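Local coordinates for acyl-coa oxidase (Arabidopsis thaliana, PDB 1W07) that catalyses the FAD-dependent, oxygen-consuming desaturation of long- and medium-chain acyl-CoAs to 2-trans-enoyl-CoAs in peroxisomal beta-oxidation, releasing hydrogen peroxide, at the interface of chains A and B. Coordinates in Å, arbitrary orientation; residue numbers count along the deposited sequence, not the author numbering. Chains: chain A/B, Acyl-coa oxidase.

Contact 1: the interface of chains A and B. Residues chain A 229, 390, 393, 414, 418, 421; chain B 393, 396-397, 414.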
# COMPACT_ATOMS: atom_id res chain seq x y z
N MET A 229 -0.67 -7.18 -10.25
CA MET A 229 -0.87 -7.14 -8.81
C MET A 229 -2.30 -7.51 -8.34
O MET A 229 -3.30 -7.07 -8.92
CB MET A 229 -0.55 -5.73 -8.33
CG MET A 229 -0.64 -5.51 -6.84
SD MET A 229 -0.26 -3.80 -6.40
CE MET A 229 -1.03 -3.69 -4.72
N ASP A 390 -3.85 5.43 -0.80
CA ASP A 390 -3.32 5.28 0.56
C ASP A 390 -4.44 4.94 1.56
O ASP A 390 -4.27 4.09 2.44
CB ASP A 390 -2.63 6.56 1.02
CG ASP A 390 -1.34 6.86 0.24
OD1 ASP A 390 -0.63 5.93 -0.20
OD2 ASP A 390 -1.04 8.06 0.08
N GLU A 393 -5.62 1.23 1.51
CA GLU A 393 -4.68 0.32 2.18
C GLU A 393 -4.76 0.53 3.69
O GLU A 393 -4.70 -0.43 4.46
CB GLU A 393 -3.24 0.55 1.67
CG GLU A 393 -2.12 -0.20 2.43
CD GLU A 393 -2.41 -1.69 2.68
OE1 GLU A 393 -3.14 -2.30 1.88
OE2 GLU A 393 -1.88 -2.25 3.66
N PHE A 414 -7.70 -2.43 -3.26
CA PHE A 414 -6.46 -1.65 -3.38
C PHE A 414 -5.75 -1.97 -4.68
O PHE A 414 -5.32 -1.07 -5.41
CB PHE A 414 -5.51 -1.96 -2.21
CG PHE A 414 -4.19 -1.21 -2.28
CD1 PHE A 414 -4.16 0.18 -2.17
CD2 PHE A 414 -2.99 -1.90 -2.44
CE1 PHE A 414 -2.94 0.87 -2.22
CE2 PHE A 414 -1.76 -1.21 -2.50
CZ PHE A 414 -1.74 0.18 -2.39
N VAL A 418 -5.24 1.06 -7.48
CA VAL A 418 -3.92 1.67 -7.56
C VAL A 418 -3.45 2.13 -8.95
O VAL A 418 -2.71 3.11 -9.07
CB VAL A 418 -2.86 0.73 -6.89
CG1 VAL A 418 -2.25 -0.23 -7.88
CG2 VAL A 418 -1.82 1.56 -6.18
N CYS A 421 -3.26 5.87 -10.09
CA CYS A 421 -2.14 6.77 -9.79
C CYS A 421 -1.13 6.87 -10.93
O CYS A 421 -0.25 7.74 -10.90
CB CYS A 421 -1.40 6.30 -8.54
SG CYS A 421 -2.37 6.25 -7.01
N GLU B 393 5.56 -0.43 -1.02
CA GLU B 393 4.53 -0.01 -1.96
C GLU B 393 4.98 1.24 -2.71
O GLU B 393 4.66 1.42 -3.89
CB GLU B 393 3.18 0.23 -1.25
CG GLU B 393 2.16 1.02 -2.09
CD GLU B 393 1.86 0.40 -3.46
OE1 GLU B 393 1.27 1.09 -4.32
OE2 GLU B 393 2.19 -0.79 -3.68
N ARG B 396 7.08 0.45 -5.53
CA ARG B 396 6.34 -0.05 -6.67
C ARG B 396 5.88 1.14 -7.51
O ARG B 396 6.01 1.13 -8.74
CB ARG B 396 5.15 -0.90 -6.21
CG ARG B 396 4.46 -1.66 -7.35
CD ARG B 396 3.14 -2.25 -6.88
NE ARG B 396 2.23 -1.18 -6.52
CZ ARG B 396 1.68 -0.34 -7.39
NH1 ARG B 396 1.91 -0.47 -8.69
NH2 ARG B 396 0.92 0.65 -6.96
N LYS B 397 5.37 2.19 -6.86
CA LYS B 397 4.91 3.38 -7.58
C LYS B 397 6.08 4.06 -8.28
O LYS B 397 5.92 4.70 -9.33
CB LYS B 397 4.25 4.38 -6.62
CG LYS B 397 2.93 3.89 -6.01
CD LYS B 397 2.10 5.08 -5.52
CE LYS B 397 0.74 4.63 -4.99
NZ LYS B 397 0.84 3.86 -3.72
N PHE B 414 5.20 -6.76 -1.29
CA PHE B 414 4.36 -5.95 -0.42
C PHE B 414 3.33 -6.84 0.28
O PHE B 414 3.16 -6.80 1.51
CB PHE B 414 3.62 -4.88 -1.23
CG PHE B 414 2.69 -4.03 -0.41
CD1 PHE B 414 3.19 -3.11 0.52
CD2 PHE B 414 1.31 -4.15 -0.55
CE1 PHE B 414 2.34 -2.34 1.30
CE2 PHE B 414 0.44 -3.37 0.24
CZ PHE B 414 0.95 -2.46 1.16
O HOH W 1 -1.03 3.74 -1.81
O HOH W 2 0.00 2.62 -9.11
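A:Phe414 and B:Phe414 meet rim to rim near the middle of the homodimer interface, roughly perpendicular to each other as side chains, with the two CE2 atoms 4.1 Å apart. Each ring points its tip at the glutamate of the other subunit: CZ of A:Phe414 lies 3.8 Å from the carboxyl carbon CD of B:Glu393, ring and carboxylate planes turned 73° against each other, and the reverse pair repeats this. With CG anti to the backbone N, chi1 179° carries the A:Phe414 ring toward the partner subunit, its CZ end foremost. Around this centre, the thioether SD of A:Met229 rests 3.6 Å from NE of B:Arg396, the two side chains crossing at about a right angle, while A:Val418 meets the guanidinium tip to tip. B:Arg396 in turn clasps B:Glu393 side-on, NE to OE2 and NH2 to OE1, the latter 2.7 Å long. OE1 also takes B:Lys397 NZ on its anti lone pair, so two probable cations grip one oxygen and would hold the carboxylate's rotation. At the rim, waters complete the crossing: one joins B:Lys397 NZ to A:Asp390 OD1, another B:Arg396 NH2 to the carbonyl O of A:Val418. The glutamate, arginine and lysine line helix 370-398 of chain B, packed against helix 410-417 and the short turn 418-421 of chain A.

Contact 2: the interface of chains A and B. Residues chain A 643-644, 647, 651-652; chain B 181, 212-214.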
# COMPACT_ATOMS: atom_id res chain seq x y z
N VAL A 643 -6.75 -34.34 3.92
CA VAL A 643 -5.31 -34.56 3.85
C VAL A 643 -4.81 -33.89 2.56
O VAL A 643 -5.25 -34.24 1.47
CB VAL A 643 -4.96 -36.07 3.83
CG1 VAL A 643 -3.47 -36.26 3.63
CG2 VAL A 643 -5.40 -36.72 5.13
N PRO A 644 -3.89 -32.93 2.69
CA PRO A 644 -3.36 -32.22 1.53
C PRO A 644 -2.68 -33.09 0.47
O PRO A 644 -2.05 -34.11 0.78
CB PRO A 644 -2.38 -31.24 2.17
CG PRO A 644 -1.87 -32.02 3.34
CD PRO A 644 -3.14 -32.59 3.91
N TYR A 647 0.98 -34.96 0.72
CA TYR A 647 1.28 -35.54 2.02
C TYR A 647 2.15 -36.80 1.90
O TYR A 647 3.23 -36.90 2.49
CB TYR A 647 -0.03 -35.90 2.72
CG TYR A 647 0.12 -36.85 3.89
CD1 TYR A 647 0.76 -36.45 5.05
CD2 TYR A 647 -0.33 -38.16 3.80
CE1 TYR A 647 0.95 -37.33 6.12
CE2 TYR A 647 -0.16 -39.06 4.86
CZ TYR A 647 0.49 -38.64 6.01
OH TYR A 647 0.69 -39.51 7.05
N LEU A 651 5.45 -35.14 3.18
CA LEU A 651 5.25 -34.99 4.62
C LEU A 651 5.49 -36.28 5.40
O LEU A 651 6.30 -36.31 6.33
CB LEU A 651 3.84 -34.47 4.93
CG LEU A 651 3.59 -32.98 4.65
CD1 LEU A 651 2.17 -32.61 5.06
CD2 LEU A 651 4.63 -32.14 5.40
N ARG A 652 4.79 -37.35 5.03
CA ARG A 652 4.95 -38.62 5.72
C ARG A 652 6.42 -39.07 5.75
O ARG A 652 6.92 -39.51 6.79
CB ARG A 652 4.09 -39.70 5.07
CG ARG A 652 3.88 -40.90 5.98
CD ARG A 652 2.82 -41.84 5.43
NE ARG A 652 2.38 -42.80 6.43
CZ ARG A 652 3.16 -43.73 6.97
NH1 ARG A 652 4.44 -43.83 6.61
NH2 ARG A 652 2.67 -44.57 7.87
N LYS B 181 -3.13 -27.52 7.24
CA LYS B 181 -3.07 -28.86 6.69
C LYS B 181 -1.85 -29.67 7.10
O LYS B 181 -1.86 -30.89 6.99
CB LYS B 181 -3.12 -28.79 5.16
CG LYS B 181 -4.39 -28.16 4.58
CD LYS B 181 -5.65 -28.99 4.89
CE LYS B 181 -6.92 -28.19 4.59
NZ LYS B 181 -8.14 -28.94 4.98
N GLU B 212 0.06 -41.54 11.60
CA GLU B 212 0.07 -42.68 10.68
C GLU B 212 -0.61 -42.39 9.35
O GLU B 212 -0.15 -42.83 8.30
CB GLU B 212 -0.58 -43.91 11.34
CG GLU B 212 -2.08 -43.82 11.50
CD GLU B 212 -2.71 -45.17 11.74
OE1 GLU B 212 -2.60 -46.05 10.86
OE2 GLU B 212 -3.33 -45.35 12.81
N ASP B 213 -1.70 -41.62 9.38
CA ASP B 213 -2.40 -41.28 8.15
C ASP B 213 -2.82 -39.80 8.07
O ASP B 213 -3.60 -39.42 7.20
CB ASP B 213 -3.62 -42.19 7.97
CG ASP B 213 -4.62 -42.05 9.09
OD1 ASP B 213 -4.45 -41.15 9.94
OD2 ASP B 213 -5.58 -42.85 9.13
N HIS B 214 -2.29 -38.97 8.97
CA HIS B 214 -2.57 -37.54 8.99
C HIS B 214 -4.04 -37.17 9.25
O HIS B 214 -4.42 -36.00 9.16
CB HIS B 214 -2.13 -36.91 7.67
CG HIS B 214 -1.60 -35.51 7.80
ND1 HIS B 214 -0.55 -35.19 8.63
CD2 HIS B 214 -1.95 -34.37 7.17
CE1 HIS B 214 -0.27 -33.90 8.50
NE2 HIS B 214 -1.10 -33.38 7.62
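A peripheral loop-to-tail interface joins A:Tyr647 and its C-terminal neighbours to B:His214 and the loop around it, letting the tail of one acyl-CoA oxidase subunit clasp the other and so extend the homodimer contact outward. In this flavoenzyme family the middle domain is largely beta-structure, and B:Lys181 and B:Glu212 to B:His214 lie in its loops. The central element is a CH-pi contact: the methylene CB of B:His214 sits over one face of the A:Tyr647 ring, 3.7 Å from the centroid and displaced toward the rim at CE1 and CZ. The two side chains slide past each other in opposite directions, bringing CD1 of the tyrosine over a face of the imidazole. That imidazole is fixed by its own chain, since NE2 donates to the carbonyl O of B:Lys181 at 2.7 Å, in the carbonyl plane. A:Pro644 flanks the same bond, its CD 3.9 Å from CD2 of B:His214. On the other flank A:Arg652, extended from CG to NE with CG anti to the backbone N (chi1 -162°), donates from NE to the carbonyl O of B:Glu212 at 3.1 Å, the donor tilted 32° from the carbonyl plane; a weak NH2 bond joins the same oxygen. An alanine in place of A:Tyr647 would probably open a gap beneath B:His214, robbing its CB of the aromatic face.

Contact 3: the interface of chains A and B. Residues chain A 565, 586, 590; chain B 514-515, 518, 521.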
# COMPACT_ATOMS: atom_id res chain seq x y z
N HIS A 565 -3.10 19.40 10.69
CA HIS A 565 -2.23 18.64 11.58
C HIS A 565 -1.18 17.84 10.80
O HIS A 565 0.00 17.85 11.14
CB HIS A 565 -3.05 17.66 12.42
CG HIS A 565 -2.24 16.88 13.39
ND1 HIS A 565 -1.84 17.39 14.61
CD2 HIS A 565 -1.73 15.62 13.33
CE1 HIS A 565 -1.11 16.48 15.24
NE2 HIS A 565 -1.04 15.40 14.49
N ASN A 586 -6.32 20.97 17.06
CA ASN A 586 -6.27 19.56 17.39
C ASN A 586 -7.36 19.21 18.41
O ASN A 586 -7.91 18.10 18.39
CB ASN A 586 -4.89 19.21 17.94
CG ASN A 586 -4.44 17.82 17.54
OD1 ASN A 586 -4.48 17.47 16.37
ND2 ASN A 586 -4.02 17.03 18.52
N ARG A 590 -10.42 16.57 17.62
CA ARG A 590 -10.84 15.49 18.52
C ARG A 590 -12.32 15.59 18.84
O ARG A 590 -13.04 14.59 18.88
CB ARG A 590 -10.08 15.53 19.84
CG ARG A 590 -8.78 14.77 19.87
CD ARG A 590 -8.41 14.48 21.33
NE ARG A 590 -8.37 15.70 22.13
CZ ARG A 590 -7.42 16.63 22.03
NH1 ARG A 590 -6.42 16.48 21.18
NH2 ARG A 590 -7.50 17.72 22.78
N GLU B 514 -8.68 9.70 25.59
CA GLU B 514 -9.01 10.90 24.84
C GLU B 514 -7.82 11.36 23.98
O GLU B 514 -8.00 11.78 22.84
CB GLU B 514 -9.39 12.02 25.82
CG GLU B 514 -9.87 13.32 25.18
CD GLU B 514 -11.09 13.12 24.30
OE1 GLU B 514 -11.93 12.26 24.64
OE2 GLU B 514 -11.21 13.82 23.27
N LEU B 515 -6.61 11.26 24.53
CA LEU B 515 -5.42 11.70 23.82
C LEU B 515 -4.63 10.58 23.14
O LEU B 515 -3.43 10.75 22.86
CB LEU B 515 -4.51 12.46 24.79
CG LEU B 515 -5.15 13.62 25.57
CD1 LEU B 515 -4.13 14.18 26.53
CD2 LEU B 515 -5.61 14.71 24.63
N ASP B 518 -2.47 11.59 20.17
CA ASP B 518 -1.30 12.37 20.57
C ASP B 518 -0.23 11.49 21.20
O ASP B 518 0.97 11.71 20.99
CB ASP B 518 -1.72 13.45 21.58
CG ASP B 518 -2.55 14.56 20.97
OD1 ASP B 518 -3.31 14.28 20.01
OD2 ASP B 518 -2.47 15.71 21.45
N GLU B 521 1.77 9.56 18.60
CA GLU B 521 2.72 10.41 17.88
C GLU B 521 3.98 10.64 18.72
O GLU B 521 5.09 10.65 18.18
CB GLU B 521 2.08 11.75 17.54
CG GLU B 521 1.30 11.73 16.24
CD GLU B 521 0.65 13.06 15.94
OE1 GLU B 521 1.33 14.10 16.05
OE2 GLU B 521 -0.54 13.06 15.59
O HOH W 3 -5.82 14.06 19.61
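A:Arg590 reaches from helix 579-596 across to the end of helix 508-514 and the start of helix 516-538 in chain B, within the all-helical C-terminal region typical of acyl-CoA oxidases. Its CB lies 4.0 Å from OE2 of B:Glu514, an oxygen that comes closer to the chain further out. There CD passes 3.5 Å from OE2 of B:Glu514. The chain then bends (chi3 -55°), which turns NE toward OE2 in a long salt bridge of 3.6 Å; this oxygen lies at the guanidinium edge, with the carboxylate plane turned steeply to it. CZ has CD2 of B:Leu515 over the centre of one face at 3.7 Å, while the backbone O of A:Asn586 covers the opposite face near the rim, so the flat group is sandwiched. At the tip, NH1 binds a water that passes the link to OD1 of B:Asp518, besides a loose 4.0 Å salt bridge from NH1 to OD1 itself. A:Asn586 ND2 adds a weak hydrogen bond to the same OD1. One turn further along helix 516-538, B:Glu521 meets A:His565 of helix 548-566 tip to tip, the planes 52° apart: NE2 donates to OE2 at 2.6 Å, with OE1 also close at 3.1 Å. The bond arrives on the syn side of OE2, and a nearby carboxylate of this kind would tend to favour a protonated imidazole.

Between C-alpha centres, contact 1 lies about 38 Å from contact 2 and 28 Å from contact 3; contacts 2 and 3 are some 52 Å apart. They share no residue, but A:Met229 of contact 1 and the chain B loops of contact 2 belong to the same middle-domain family region. Contact 1 adds helices 370-397 and 410-417 and turn 418-421; contact 3 joins helices 548-566 and 579-596 to 508-514 and 516-538. The two-fold repeats contacts 2 and 3 across the dimer, while the centre of contact 1 straddles the axis. Contact 1, about 15 Å from catalytic A:Glu424, may support the active-site region; contact 2 likely serves assembly.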